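Local coordinates for DNA repair protein RecN (Deinococcus radiodurans, PDB 4ABY) that hydrolyses ATP through its SMC-like head domain and may take part in the recombinational repair of damaged DNA, including double-strand breaks, at residues R46-I51 against K98-T103; L92-E97 against R376-V381; Q179-A184 against A221-V226; A229-R234 against G273-L278; A360-H365 against D387-E392. All blocks are in the same frame, centred on the assembly; numbering follows the deposited sequence.

Interaction 1: R46-I51 against K98-T103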
# COMPACT_ATOMS: atom_id res chain seq x y z
N ARG A 46 17.25 -10.31 11.42
CA ARG A 46 18.33 -10.47 12.37
C ARG A 46 18.85 -9.12 12.84
O ARG A 46 19.14 -8.24 12.04
CB ARG A 46 19.46 -11.32 11.77
CG ARG A 46 20.53 -11.74 12.77
CD ARG A 46 21.66 -12.50 12.08
NE ARG A 46 22.20 -11.74 10.95
CZ ARG A 46 23.16 -10.83 11.05
NH1 ARG A 46 23.70 -10.55 12.23
NH2 ARG A 46 23.59 -10.19 9.96
N ASN A 47 18.96 -8.97 14.16
CA ASN A 47 19.45 -7.74 14.77
C ASN A 47 18.72 -6.48 14.33
O ASN A 47 19.34 -5.47 14.03
CB ASN A 47 20.95 -7.59 14.54
CG ASN A 47 21.76 -8.61 15.30
OD1 ASN A 47 21.31 -9.14 16.32
ND2 ASN A 47 22.96 -8.90 14.81
N LEU A 48 17.39 -6.55 14.29
CA LEU A 48 16.58 -5.37 14.00
C LEU A 48 15.79 -4.96 15.23
O LEU A 48 14.89 -5.68 15.68
CB LEU A 48 15.65 -5.63 12.81
CG LEU A 48 14.90 -4.44 12.20
CD1 LEU A 48 14.40 -4.80 10.82
CD2 LEU A 48 13.75 -3.98 13.08
N ALA A 49 16.12 -3.79 15.79
CA ALA A 49 15.42 -3.24 16.94
C ALA A 49 15.43 -4.18 18.15
O ALA A 49 16.46 -4.37 18.78
CB ALA A 49 14.00 -2.87 16.57
N THR A 50 14.26 -4.74 18.46
CA THR A 50 14.12 -5.62 19.62
C THR A 50 14.20 -7.09 19.20
O THR A 50 13.79 -7.98 19.95
CB THR A 50 12.77 -5.40 20.33
OG1 THR A 50 11.71 -5.77 19.45
CG2 THR A 50 12.62 -3.95 20.73
N ILE A 51 14.72 -7.32 18.01
CA ILE A 51 14.74 -8.66 17.44
C ILE A 51 16.17 -9.13 17.20
O ILE A 51 16.87 -8.60 16.34
CB ILE A 51 14.00 -8.69 16.10
CG1 ILE A 51 12.54 -8.28 16.30
CG2 ILE A 51 14.08 -10.07 15.48
CD1 ILE A 51 11.79 -8.07 15.01
N LYS A 98 26.27 -4.84 15.29
CA LYS A 98 27.09 -4.21 14.26
C LYS A 98 26.35 -4.12 12.93
O LYS A 98 26.61 -3.22 12.14
CB LYS A 98 28.41 -4.97 14.08
CG LYS A 98 28.24 -6.49 14.00
CD LYS A 98 29.54 -7.20 13.63
CE LYS A 98 29.42 -8.71 13.83
NZ LYS A 98 29.22 -9.07 15.26
N GLU A 99 25.44 -5.05 12.69
CA GLU A 99 24.70 -5.05 11.43
C GLU A 99 23.44 -5.90 11.46
O GLU A 99 23.37 -6.89 12.17
CB GLU A 99 25.60 -5.51 10.29
CG GLU A 99 25.89 -6.99 10.29
CD GLU A 99 26.78 -7.37 9.14
OE1 GLU A 99 27.67 -6.57 8.79
OE2 GLU A 99 26.61 -8.48 8.58
N LEU A 100 22.45 -5.49 10.68
CA LEU A 100 21.19 -6.21 10.59
C LEU A 100 20.99 -6.81 9.21
O LEU A 100 21.63 -6.38 8.24
CB LEU A 100 20.01 -5.30 10.96
CG LEU A 100 19.57 -4.16 10.04
CD1 LEU A 100 18.91 -4.66 8.77
CD2 LEU A 100 18.61 -3.26 10.79
N LEU A 101 20.10 -7.78 9.12
CA LEU A 101 19.83 -8.46 7.86
C LEU A 101 18.35 -8.77 7.76
O LEU A 101 17.74 -9.24 8.72
CB LEU A 101 20.63 -9.75 7.77
CG LEU A 101 20.28 -10.68 6.61
CD1 LEU A 101 21.02 -10.26 5.36
CD2 LEU A 101 20.60 -12.11 6.98
N VAL A 102 17.77 -8.53 6.59
CA VAL A 102 16.37 -8.85 6.36
C VAL A 102 16.21 -9.68 5.09
O VAL A 102 16.40 -9.17 3.99
CB VAL A 102 15.52 -7.59 6.22
CG1 VAL A 102 14.06 -7.96 6.02
CG2 VAL A 102 15.68 -6.70 7.45
N THR A 103 15.86 -10.95 5.25
CA THR A 103 15.65 -11.82 4.10
C THR A 103 14.16 -12.16 3.96
O THR A 103 13.49 -12.48 4.95
CB THR A 103 16.47 -13.13 4.23
OG1 THR A 103 17.79 -12.83 4.69
CG2 THR A 103 16.55 -13.84 2.88
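Arg46 and Leu101 form an antiparallel hydrogen-bonded pair: Arg46 N donates to Leu101 O at 2.9 Å, and Leu101 N returns a bond to Arg46 O at 3.1 Å. Both side chains therefore rise from one face of the sheet, and Glu99 joins them there. Arg46 sets out with CG anti to the backbone N and bends at chi3 (53°), which carries NE round to the neighbouring strand. Its guanidinium lies obliquely beside Leu101, NH2 being 3.7 Å from Leu101 CB, while NH2 also makes a long salt bridge of 3.7 Å to Glu99 OE2. The guanidinium and carboxylate planes stand 50° apart, so the two groups do not meet as a flat two-pronged pair. Glu99 has a further mate, since OE1 bridges to Arg120. An alanine in place of Arg46 would probably leave Glu99 OE2 without this long ion pair and uncover Leu101 CB, although the backbone bonds could remain. At Asn47 the chain turns a corner, and the amide ND2 gives a weak bond of 3.3 Å to Glu99 O. On the other face Leu48 meets two apolar partners, its CG 4.1 Å from Leu100 CD2 and its CD1 4.1 Å from Val102 CG2. Leu48 and Val102 also lie against helix 69-83, and beyond Leu48 a type II' turn returns the chain to Ile51. Such an antiparallel sheet, packed on the helix that follows the P-loop, belongs to the head of ABC-type ATPases, and Leu48 lies about 4 Å, side chain to side chain, from Ser74 of the predicted ATP site.

Interaction 2: L92-E97 against R376-V381; sequences LIRSGE and RTVSHV
Arg94 and Val378 bring the CA atoms of loop 92-97 and strand 376-381 no closer than 10.3 Å, so the two backbones stay apart and long side chains span the distance. The contact centres on two arginines that reach toward each other, tip to tip, one guanidinium over the other. Arg94 NH2 sits over the centre of the Arg376 guanidinium, 3.3 Å above its plane, and the two planes are inclined by 34°. Arg94 NE and Arg376 NH2 are 3.3 Å apart, but both are donors, and the like charges would be expected to repel unless offset by acceptors nearby. Arg94 NH1 has a weak bond to Ala49 O, and Glu97 OE2 lies 5.2 Å from Arg376 NH2 and may ease the charge somewhat, though the charged atoms do not touch. Arg94 is straight from CG to NE, with CG anti to the backbone N (chi1 -172°). Arg376 instead bends at chi2 (-126°) and again at chi3, and its guanidinium edge faces Ser95, NH1 lying 3.4 Å from Ser95 CB. The same arginine touches a crystal neighbour, so its pose may owe something to the lattice. Val378 crosses Arg94 at about a right angle, CG1 coming 3.2 Å from NH2. Strand 376-383 is an outermost strand of the mixed sheet and pairs with strand 364-373. Beside the contact runs strand 51-57, whose Thr52 touches both Arg94 and Val378, while helix 69-83 receives Leu92 and Ser379, so that the loop joins the antiparallel sheet to the rim of the mixed one.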
# COMPACT_ATOMS: atom_id res chain seq x y z
N LEU A 92 17.40 1.39 12.79
CA LEU A 92 16.77 0.08 12.81
C LEU A 92 17.70 -1.03 13.30
O LEU A 92 17.23 -2.09 13.73
CB LEU A 92 16.24 -0.27 11.43
CG LEU A 92 14.80 0.14 11.13
CD1 LEU A 92 14.43 1.39 11.89
CD2 LEU A 92 14.61 0.32 9.63
N ILE A 93 19.01 -0.80 13.24
CA ILE A 93 19.98 -1.80 13.69
C ILE A 93 19.91 -1.96 15.21
O ILE A 93 19.92 -0.97 15.94
CB ILE A 93 21.43 -1.44 13.27
CG1 ILE A 93 21.49 -1.04 11.80
CG2 ILE A 93 22.36 -2.61 13.54
CD1 ILE A 93 22.88 -0.70 11.32
N ARG A 94 19.83 -3.21 15.67
CA ARG A 94 19.70 -3.50 17.09
C ARG A 94 20.70 -2.70 17.93
O ARG A 94 21.80 -2.39 17.46
CB ARG A 94 19.87 -4.99 17.35
CG ARG A 94 19.55 -5.40 18.77
CD ARG A 94 19.56 -6.90 18.94
NE ARG A 94 19.43 -7.28 20.35
CZ ARG A 94 18.31 -7.18 21.04
NH1 ARG A 94 17.21 -6.71 20.47
NH2 ARG A 94 18.27 -7.55 22.31
N SER A 95 20.31 -2.38 19.16
CA SER A 95 21.08 -1.48 20.02
C SER A 95 22.58 -1.78 20.07
O SER A 95 23.40 -0.93 19.72
CB SER A 95 20.51 -1.48 21.43
OG SER A 95 21.29 -0.66 22.28
N GLY A 96 22.94 -2.98 20.52
CA GLY A 96 24.35 -3.32 20.65
C GLY A 96 24.89 -4.23 19.57
O GLY A 96 25.73 -5.09 19.83
N GLU A 97 24.42 -4.04 18.34
CA GLU A 97 24.84 -4.90 17.24
C GLU A 97 25.51 -4.12 16.11
O GLU A 97 25.35 -2.91 16.00
CB GLU A 97 23.66 -5.72 16.70
CG GLU A 97 23.03 -6.67 17.73
CD GLU A 97 23.94 -7.82 18.12
OE1 GLU A 97 24.74 -8.28 17.27
OE2 GLU A 97 23.85 -8.28 19.28
N ARG A 376 18.38 -9.44 28.05
CA ARG A 376 17.64 -8.43 27.29
C ARG A 376 16.28 -8.96 26.85
O ARG A 376 16.18 -10.09 26.36
CB ARG A 376 18.45 -8.00 26.07
CG ARG A 376 19.62 -7.10 26.40
CD ARG A 376 19.55 -5.83 25.58
NE ARG A 376 20.36 -5.91 24.38
CZ ARG A 376 20.29 -5.04 23.38
NH1 ARG A 376 19.42 -4.03 23.44
NH2 ARG A 376 21.08 -5.17 22.33
N THR A 377 15.24 -8.16 27.02
CA THR A 377 13.91 -8.58 26.60
C THR A 377 13.73 -8.37 25.10
O THR A 377 13.64 -7.24 24.62
CB THR A 377 12.81 -7.85 27.37
OG1 THR A 377 12.87 -6.45 27.06
CG2 THR A 377 12.99 -8.03 28.87
N VAL A 378 13.67 -9.48 24.37
CA VAL A 378 13.57 -9.44 22.91
C VAL A 378 12.18 -9.87 22.44
O VAL A 378 11.35 -10.31 23.23
CB VAL A 378 14.64 -10.33 22.26
CG1 VAL A 378 16.02 -9.83 22.64
CG2 VAL A 378 14.46 -11.77 22.68
N SER A 379 11.94 -9.73 21.14
CA SER A 379 10.63 -10.03 20.56
C SER A 379 10.56 -11.43 19.98
O SER A 379 11.53 -11.95 19.43
CB SER A 379 10.25 -9.00 19.49
OG SER A 379 9.82 -7.78 20.08
N HIS A 380 9.38 -12.03 20.09
CA HIS A 380 9.15 -13.41 19.70
C HIS A 380 7.74 -13.49 19.13
O HIS A 380 6.82 -12.88 19.65
CB HIS A 380 9.37 -14.31 20.93
CG HIS A 380 8.56 -15.57 20.92
ND1 HIS A 380 8.84 -16.63 20.08
CD2 HIS A 380 7.52 -15.97 21.68
CE1 HIS A 380 7.98 -17.61 20.30
NE2 HIS A 380 7.17 -17.23 21.27
N VAL A 381 7.58 -14.22 18.03
CA VAL A 381 6.28 -14.30 17.35
C VAL A 381 5.83 -15.74 17.27
O VAL A 381 6.66 -16.65 17.20
CB VAL A 381 6.37 -13.75 15.92
CG1 VAL A 381 5.05 -13.93 15.21
CG2 VAL A 381 6.77 -12.28 15.93

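Interaction 3: Q179-A184 against A221-V226; sequences QAYAAA and AELLKV
Leu223 and Tyr181 make the close part of this contact between two nearly antiparallel helices, whose local axes come within 9.1 Å and run at 164° to each other. Leu223 CD1 rests obliquely against the phenol end of the ring, 3.4 Å from Tyr181 CE1 and 3.7 Å from Tyr181 OH. Both side chains have CG anti to the backbone N, chi1 being -178° for the tyrosine. The ring's position is further fixed at its tip, since OH bonds to Ala270 O; Pro269 packs on both side chains from the same neighbouring strand. Ala184 CB points into the interface between Leu223 and Val226, 4.2 Å from Leu223 CD1. One turn along from Leu223, Val226 CG1 approaches the backbone, 3.5 Å from Tyr181 N. Toward solvent the packing is thinner, for there Ala180 offers a lone methyl, CB standing 4.0 Å from Val226 CG1. Small alanines on one helix thus face branched side chains on the other, an apolar seam without polar bonds. Helices 175-197 and 214-249, paired this way on the far side of the chain from the ATP site, are consistent with the root of the antiparallel coiled coil of SMC-like proteins, where it leaves the head.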
# COMPACT_ATOMS: atom_id res chain seq x y z
N GLN A 179 -6.45 4.57 -25.44
CA GLN A 179 -5.74 3.89 -26.52
C GLN A 179 -5.87 4.68 -27.81
O GLN A 179 -4.99 4.65 -28.67
CB GLN A 179 -6.29 2.48 -26.73
CG GLN A 179 -6.13 1.56 -25.53
CD GLN A 179 -6.90 0.26 -25.69
OE1 GLN A 179 -7.71 0.11 -26.61
NE2 GLN A 179 -6.66 -0.69 -24.79
N ALA A 180 -6.99 5.39 -27.94
CA ALA A 180 -7.22 6.23 -29.11
C ALA A 180 -6.24 7.39 -29.11
O ALA A 180 -5.70 7.74 -30.16
CB ALA A 180 -8.65 6.73 -29.11
N TYR A 181 -6.00 7.97 -27.94
CA TYR A 181 -5.02 9.03 -27.82
C TYR A 181 -3.63 8.50 -28.10
O TYR A 181 -2.90 9.05 -28.92
CB TYR A 181 -5.05 9.67 -26.43
CG TYR A 181 -4.07 10.82 -26.33
CD1 TYR A 181 -4.42 12.10 -26.73
CD2 TYR A 181 -2.78 10.62 -25.86
CE1 TYR A 181 -3.53 13.15 -26.66
CE2 TYR A 181 -1.88 11.66 -25.78
CZ TYR A 181 -2.27 12.92 -26.18
OH TYR A 181 -1.38 13.97 -26.11
N ALA A 182 -3.26 7.43 -27.41
CA ALA A 182 -1.93 6.85 -27.53
C ALA A 182 -1.54 6.63 -28.98
O ALA A 182 -0.42 6.95 -29.39
CB ALA A 182 -1.86 5.55 -26.76
N ALA A 183 -2.47 6.08 -29.76
CA ALA A 183 -2.23 5.82 -31.17
C ALA A 183 -2.00 7.12 -31.91
O ALA A 183 -1.03 7.26 -32.66
CB ALA A 183 -3.39 5.06 -31.76
N ALA A 184 -2.90 8.08 -31.71
CA ALA A 184 -2.79 9.39 -32.33
C ALA A 184 -1.45 10.05 -31.98
O ALA A 184 -0.76 10.57 -32.86
CB ALA A 184 -3.94 10.27 -31.91
N ALA A 221 -3.82 17.95 -35.33
CA ALA A 221 -5.23 18.29 -35.20
C ALA A 221 -6.01 17.11 -34.64
O ALA A 221 -6.84 17.27 -33.75
CB ALA A 221 -5.79 18.70 -36.55
N GLU A 222 -5.73 15.91 -35.15
CA GLU A 222 -6.30 14.69 -34.60
C GLU A 222 -5.91 14.55 -33.14
O GLU A 222 -6.76 14.27 -32.29
CB GLU A 222 -5.81 13.47 -35.37
CG GLU A 222 -6.77 12.98 -36.42
CD GLU A 222 -8.05 12.41 -35.83
OE1 GLU A 222 -7.98 11.32 -35.21
OE2 GLU A 222 -9.11 13.05 -35.97
N LEU A 223 -4.63 14.73 -32.86
CA LEU A 223 -4.09 14.59 -31.51
C LEU A 223 -4.86 15.44 -30.50
O LEU A 223 -5.18 14.97 -29.41
CB LEU A 223 -2.62 14.97 -31.48
CG LEU A 223 -1.95 14.75 -30.13
CD1 LEU A 223 -2.07 13.29 -29.73
CD2 LEU A 223 -0.50 15.18 -30.18
N LEU A 224 -5.13 16.69 -30.85
CA LEU A 224 -5.89 17.57 -29.97
C LEU A 224 -7.35 17.15 -29.94
O LEU A 224 -7.98 17.16 -28.89
CB LEU A 224 -5.76 19.03 -30.42
CG LEU A 224 -4.34 19.57 -30.46
CD1 LEU A 224 -4.35 21.07 -30.65
CD2 LEU A 224 -3.60 19.20 -29.19
N LYS A 225 -7.87 16.78 -31.10
CA LYS A 225 -9.26 16.37 -31.23
C LYS A 225 -9.53 15.15 -30.34
O LYS A 225 -10.43 15.16 -29.50
CB LYS A 225 -9.57 16.03 -32.69
CG LYS A 225 -11.02 15.71 -32.99
CD LYS A 225 -11.18 15.27 -34.44
CE LYS A 225 -12.64 15.01 -34.80
NZ LYS A 225 -13.22 13.86 -34.05
N VAL A 226 -8.73 14.11 -30.55
CA VAL A 226 -8.80 12.89 -29.77
C VAL A 226 -8.48 13.18 -28.31
O VAL A 226 -9.14 12.67 -27.41
CB VAL A 226 -7.82 11.84 -30.31
CG1 VAL A 226 -7.82 10.60 -29.44
CG2 VAL A 226 -8.15 11.50 -31.75

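Interaction 4: A229-R234 against G273-L278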
# COMPACT_ATOMS: atom_id res chain seq x y z
N ALA A 229 -11.33 14.31 -26.57
CA ALA A 229 -12.26 13.21 -26.38
C ALA A 229 -11.91 12.47 -25.10
O ALA A 229 -12.79 12.03 -24.37
CB ALA A 229 -12.21 12.26 -27.56
N LEU A 230 -10.61 12.36 -24.84
CA LEU A 230 -10.12 11.68 -23.65
C LEU A 230 -10.49 12.44 -22.38
O LEU A 230 -10.97 11.84 -21.42
CB LEU A 230 -8.61 11.50 -23.73
CG LEU A 230 -7.97 10.79 -22.54
CD1 LEU A 230 -8.68 9.48 -22.27
CD2 LEU A 230 -6.50 10.57 -22.80
N ASP A 231 -10.26 13.74 -22.38
CA ASP A 231 -10.63 14.56 -21.23
C ASP A 231 -12.12 14.47 -20.96
O ASP A 231 -12.56 14.48 -19.81
CB ASP A 231 -10.22 16.01 -21.45
CG ASP A 231 -8.73 16.21 -21.39
OD1 ASP A 231 -8.05 15.36 -20.79
OD2 ASP A 231 -8.25 17.22 -21.94
N ALA A 232 -12.91 14.38 -22.03
CA ALA A 232 -14.36 14.27 -21.91
C ALA A 232 -14.75 12.95 -21.26
O ALA A 232 -15.66 12.90 -20.44
CB ALA A 232 -15.01 14.41 -23.27
N ALA A 233 -14.07 11.88 -21.65
CA ALA A 233 -14.31 10.57 -21.08
C ALA A 233 -13.87 10.56 -19.63
O ALA A 233 -14.55 10.02 -18.77
CB ALA A 233 -13.58 9.51 -21.87
N ARG A 234 -12.71 11.16 -19.38
CA ARG A 234 -12.19 11.25 -18.02
C ARG A 234 -13.21 11.91 -17.09
O ARG A 234 -13.65 11.30 -16.11
CB ARG A 234 -10.87 12.02 -18.00
CG ARG A 234 -9.68 11.21 -18.51
CD ARG A 234 -8.43 12.06 -18.63
NE ARG A 234 -7.23 11.26 -18.89
CZ ARG A 234 -6.04 11.76 -19.20
NH1 ARG A 234 -5.89 13.08 -19.30
NH2 ARG A 234 -5.01 10.96 -19.41
N GLY A 273 -1.77 12.28 -22.60
CA GLY A 273 -2.96 13.08 -22.82
C GLY A 273 -2.75 14.58 -22.81
O GLY A 273 -1.62 15.07 -22.72
N LEU A 274 -3.84 15.32 -22.90
CA LEU A 274 -3.79 16.77 -22.96
C LEU A 274 -3.87 17.39 -21.57
O LEU A 274 -3.82 18.62 -21.43
CB LEU A 274 -4.92 17.31 -23.83
CG LEU A 274 -4.67 17.53 -25.32
CD1 LEU A 274 -3.94 16.37 -25.97
CD2 LEU A 274 -5.99 17.79 -26.02
N SER A 275 -3.99 16.55 -20.55
CA SER A 275 -4.14 17.03 -19.19
C SER A 275 -3.53 16.08 -18.17
O SER A 275 -3.44 14.88 -18.41
CB SER A 275 -5.63 17.23 -18.86
OG SER A 275 -6.26 18.04 -19.83
N ASP A 276 -3.12 16.64 -17.04
CA ASP A 276 -2.69 15.87 -15.88
C ASP A 276 -3.91 15.42 -15.10
O ASP A 276 -4.87 16.17 -14.96
CB ASP A 276 -1.83 16.74 -14.96
CG ASP A 276 -0.35 16.65 -15.28
OD1 ASP A 276 0.10 15.58 -15.76
OD2 ASP A 276 0.37 17.64 -15.03
N VAL A 277 -3.90 14.19 -14.60
CA VAL A 277 -5.03 13.72 -13.80
C VAL A 277 -4.63 13.56 -12.34
O VAL A 277 -3.77 12.75 -12.01
CB VAL A 277 -5.60 12.40 -14.34
CG1 VAL A 277 -6.61 11.83 -13.35
CG2 VAL A 277 -6.26 12.63 -15.70
N LEU A 278 -5.26 14.35 -11.48
CA LEU A 278 -4.90 14.40 -10.07
C LEU A 278 -6.05 13.97 -9.18
O LEU A 278 -7.21 14.24 -9.48
CB LEU A 278 -4.45 15.81 -9.69
CG LEU A 278 -3.25 16.35 -10.46
CD1 LEU A 278 -3.45 17.81 -10.83
CD2 LEU A 278 -1.98 16.14 -9.67
O HOH W 1 -6.29 14.41 -22.49
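Asp231 of helix 214-249 meets Ser275, just ahead of strand 276-282, which belongs to a two-stranded antiparallel sheet with strand 258-266. Ser275 OG lies 3.0 Å from Asp231 OD2. The other carboxylate oxygen, Asp231 OD1, forms a salt bridge of 3.5 Å with Arg234 NH1, one turn on along the helix. Arg234 gives a weak bond from NH1 to Ser275 O, 3.2 Å long and bent to 134° at the hydrogen. Its guanidinium is sandwiched by apolar groups: Val277 CG2 stands 3.4 Å above one face and Leu230 CD2 3.7 Å above the opposite one, each toward the rim. This helps to hold the flat group in place. Further out, Asp171 of helix 163-171 steadies it through a second salt bridge, to NH2. An alanine at Asp231 would probably leave Arg234 NH1 without its carboxylate mate and Ser275 OG without a partner on the helix. Gly273 opens the turn with backbone angles that call for glycine. The turn is also tied to the helix through solvent, for one water donates to Asp231 OD1 at 2.6 Å and accepts from Leu274 N at 2.6 Å.

Interaction 5: A360-H365 against D387-E392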
# COMPACT_ATOMS: atom_id res chain seq x y z
N ALA A 360 -9.94 -10.57 14.88
CA ALA A 360 -10.86 -11.70 14.78
C ALA A 360 -11.19 -12.10 13.34
O ALA A 360 -11.74 -13.18 13.10
CB ALA A 360 -12.13 -11.40 15.55
N ARG A 361 -10.87 -11.24 12.38
CA ARG A 361 -11.19 -11.51 10.98
C ARG A 361 -10.00 -12.06 10.21
O ARG A 361 -10.09 -12.32 9.01
CB ARG A 361 -11.72 -10.25 10.30
CG ARG A 361 -12.98 -9.69 10.92
CD ARG A 361 -14.14 -10.65 10.73
NE ARG A 361 -14.44 -10.85 9.32
CZ ARG A 361 -15.18 -10.01 8.59
NH1 ARG A 361 -15.70 -8.92 9.14
NH2 ARG A 361 -15.40 -10.27 7.31
N ALA A 362 -8.88 -12.25 10.91
CA ALA A 362 -7.66 -12.70 10.26
C ALA A 362 -7.74 -14.17 9.87
O ALA A 362 -8.40 -14.96 10.55
CB ALA A 362 -6.47 -12.46 11.17
N HIS A 363 -7.08 -14.53 8.77
CA HIS A 363 -6.94 -15.94 8.40
C HIS A 363 -5.87 -16.55 9.27
O HIS A 363 -5.83 -17.77 9.47
CB HIS A 363 -6.55 -16.08 6.94
CG HIS A 363 -7.60 -15.61 5.99
ND1 HIS A 363 -7.77 -14.28 5.67
CD2 HIS A 363 -8.53 -16.29 5.28
CE1 HIS A 363 -8.77 -14.16 4.81
NE2 HIS A 363 -9.25 -15.37 4.56
N HIS A 364 -4.99 -15.70 9.78
CA HIS A 364 -3.91 -16.14 10.64
C HIS A 364 -3.68 -15.07 11.69
O HIS A 364 -3.49 -13.91 11.36
CB HIS A 364 -2.65 -16.40 9.83
CG HIS A 364 -2.84 -17.40 8.73
ND1 HIS A 364 -2.65 -18.75 8.91
CD2 HIS A 364 -3.22 -17.24 7.44
CE1 HIS A 364 -2.90 -19.38 7.78
NE2 HIS A 364 -3.25 -18.49 6.87
N HIS A 365 -3.73 -15.47 12.95
CA HIS A 365 -3.55 -14.53 14.04
C HIS A 365 -2.19 -14.77 14.69
O HIS A 365 -1.96 -15.79 15.33
CB HIS A 365 -4.67 -14.70 15.07
CG HIS A 365 -4.68 -13.66 16.14
ND1 HIS A 365 -5.84 -13.16 16.68
CD2 HIS A 365 -3.67 -13.02 16.78
CE1 HIS A 365 -5.55 -12.26 17.60
NE2 HIS A 365 -4.23 -12.16 17.68
N ASP A 387 -8.23 -21.95 20.15
CA ASP A 387 -8.67 -21.66 21.51
C ASP A 387 -7.77 -20.68 22.19
O ASP A 387 -8.16 -19.96 23.07
CB ASP A 387 -8.89 -22.92 22.33
CG ASP A 387 -10.26 -23.49 22.14
OD1 ASP A 387 -11.18 -23.10 22.88
OD2 ASP A 387 -10.42 -24.31 21.23
N GLU A 388 -6.52 -20.72 21.79
CA GLU A 388 -5.52 -19.77 22.25
C GLU A 388 -5.82 -18.43 21.63
O GLU A 388 -5.63 -17.38 22.25
CB GLU A 388 -4.14 -20.24 21.83
CG GLU A 388 -3.01 -19.56 22.58
CD GLU A 388 -1.70 -20.25 22.34
OE1 GLU A 388 -1.63 -21.10 21.42
OE2 GLU A 388 -0.73 -19.94 23.07
N ARG A 389 -6.29 -18.46 20.39
CA ARG A 389 -6.66 -17.26 19.67
C ARG A 389 -7.88 -16.64 20.31
O ARG A 389 -7.90 -15.45 20.61
CB ARG A 389 -6.96 -17.61 18.21
CG ARG A 389 -7.38 -16.43 17.39
CD ARG A 389 -8.02 -16.88 16.10
NE ARG A 389 -8.25 -15.75 15.21
CZ ARG A 389 -8.42 -15.87 13.90
NH1 ARG A 389 -8.38 -17.07 13.33
NH2 ARG A 389 -8.62 -14.79 13.16
N LEU A 390 -8.91 -17.45 20.51
CA LEU A 390 -10.13 -17.00 21.16
C LEU A 390 -9.78 -16.31 22.47
O LEU A 390 -10.38 -15.30 22.83
CB LEU A 390 -11.05 -18.18 21.43
CG LEU A 390 -12.32 -17.90 22.23
CD1 LEU A 390 -13.27 -17.03 21.43
CD2 LEU A 390 -12.99 -19.19 22.63
N GLU A 391 -8.84 -16.85 23.19
CA GLU A 391 -8.39 -16.24 24.41
C GLU A 391 -7.81 -14.89 24.17
O GLU A 391 -8.06 -14.00 24.91
CB GLU A 391 -7.30 -17.10 24.98
CG GLU A 391 -7.64 -17.74 26.26
CD GLU A 391 -6.42 -18.08 27.03
OE1 GLU A 391 -5.33 -17.77 26.55
OE2 GLU A 391 -6.55 -18.66 28.12
N GLU A 392 -7.01 -14.75 23.13
CA GLU A 392 -6.36 -13.48 22.81
C GLU A 392 -7.39 -12.40 22.47
O GLU A 392 -7.30 -11.28 22.97
CB GLU A 392 -5.38 -13.66 21.65
CG GLU A 392 -4.64 -12.39 21.26
CD GLU A 392 -3.62 -11.95 22.29
OE1 GLU A 392 -3.51 -12.61 23.35
OE2 GLU A 392 -2.92 -10.94 22.05
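Arg389 reaches from helix 387-398 to the segment leading into strand 364-373, part of the mixed sheet at the core of this P-loop ATPase head. From CB the side chain runs out with CG anti to the backbone N (chi1 179°) and stays extended as far as NE. CG lies 3.7 Å from His365 ND1, beside the imidazole. CD passes His365 CB at 4.1 Å, and NE lies 3.7 Å from that same CB, which stands over one face of the guanidinium; ring and guanidinium planes are nearly perpendicular, 82° apart. CZ comes 3.5 Å from Ala362 O. One turn on, Glu392 crosses the ring at about a right angle, its CG 3.6 Å from His365 NE2, an atom whose hydrogen bond goes to Thr66 OG1. Glu392 itself turns its carboxylate to Arg395 and lies about 4 Å, side chain to side chain, from Gly67 of the predicted ATP site, so the contact borders that site. NH2, the tip of Arg389, is gripped by two main-chain carbonyls, Ala359 O and Ala362 O. The bond from Arg389 NH2 to Ala362 O is 2.6 Å long, nearly straight at 160°, with the oxygen close to the guanidinium plane.

From the N terminus, interaction 1 closes first, joining 46-51 to 98-103 round a loop that holds the predicted ATP-binding segment and helix 69-83. Interaction 2 starts inside that loop and closes only at 376-381, so the two cross; they also touch, Asn47 O and Thr50 O facing the backbone nitrogens of Arg94 and Ser379. Interactions 3 and 4 nest in series within interaction 2, share helix 214-249 and meet through Tyr181 at Gly273 and Leu274. They belong to the projecting helical arm, the centres of interactions 2 and 3 lying about 58 Å apart. Interaction 5 crosses interaction 2 and ties helix 387-398 to the mixed sheet that both reach.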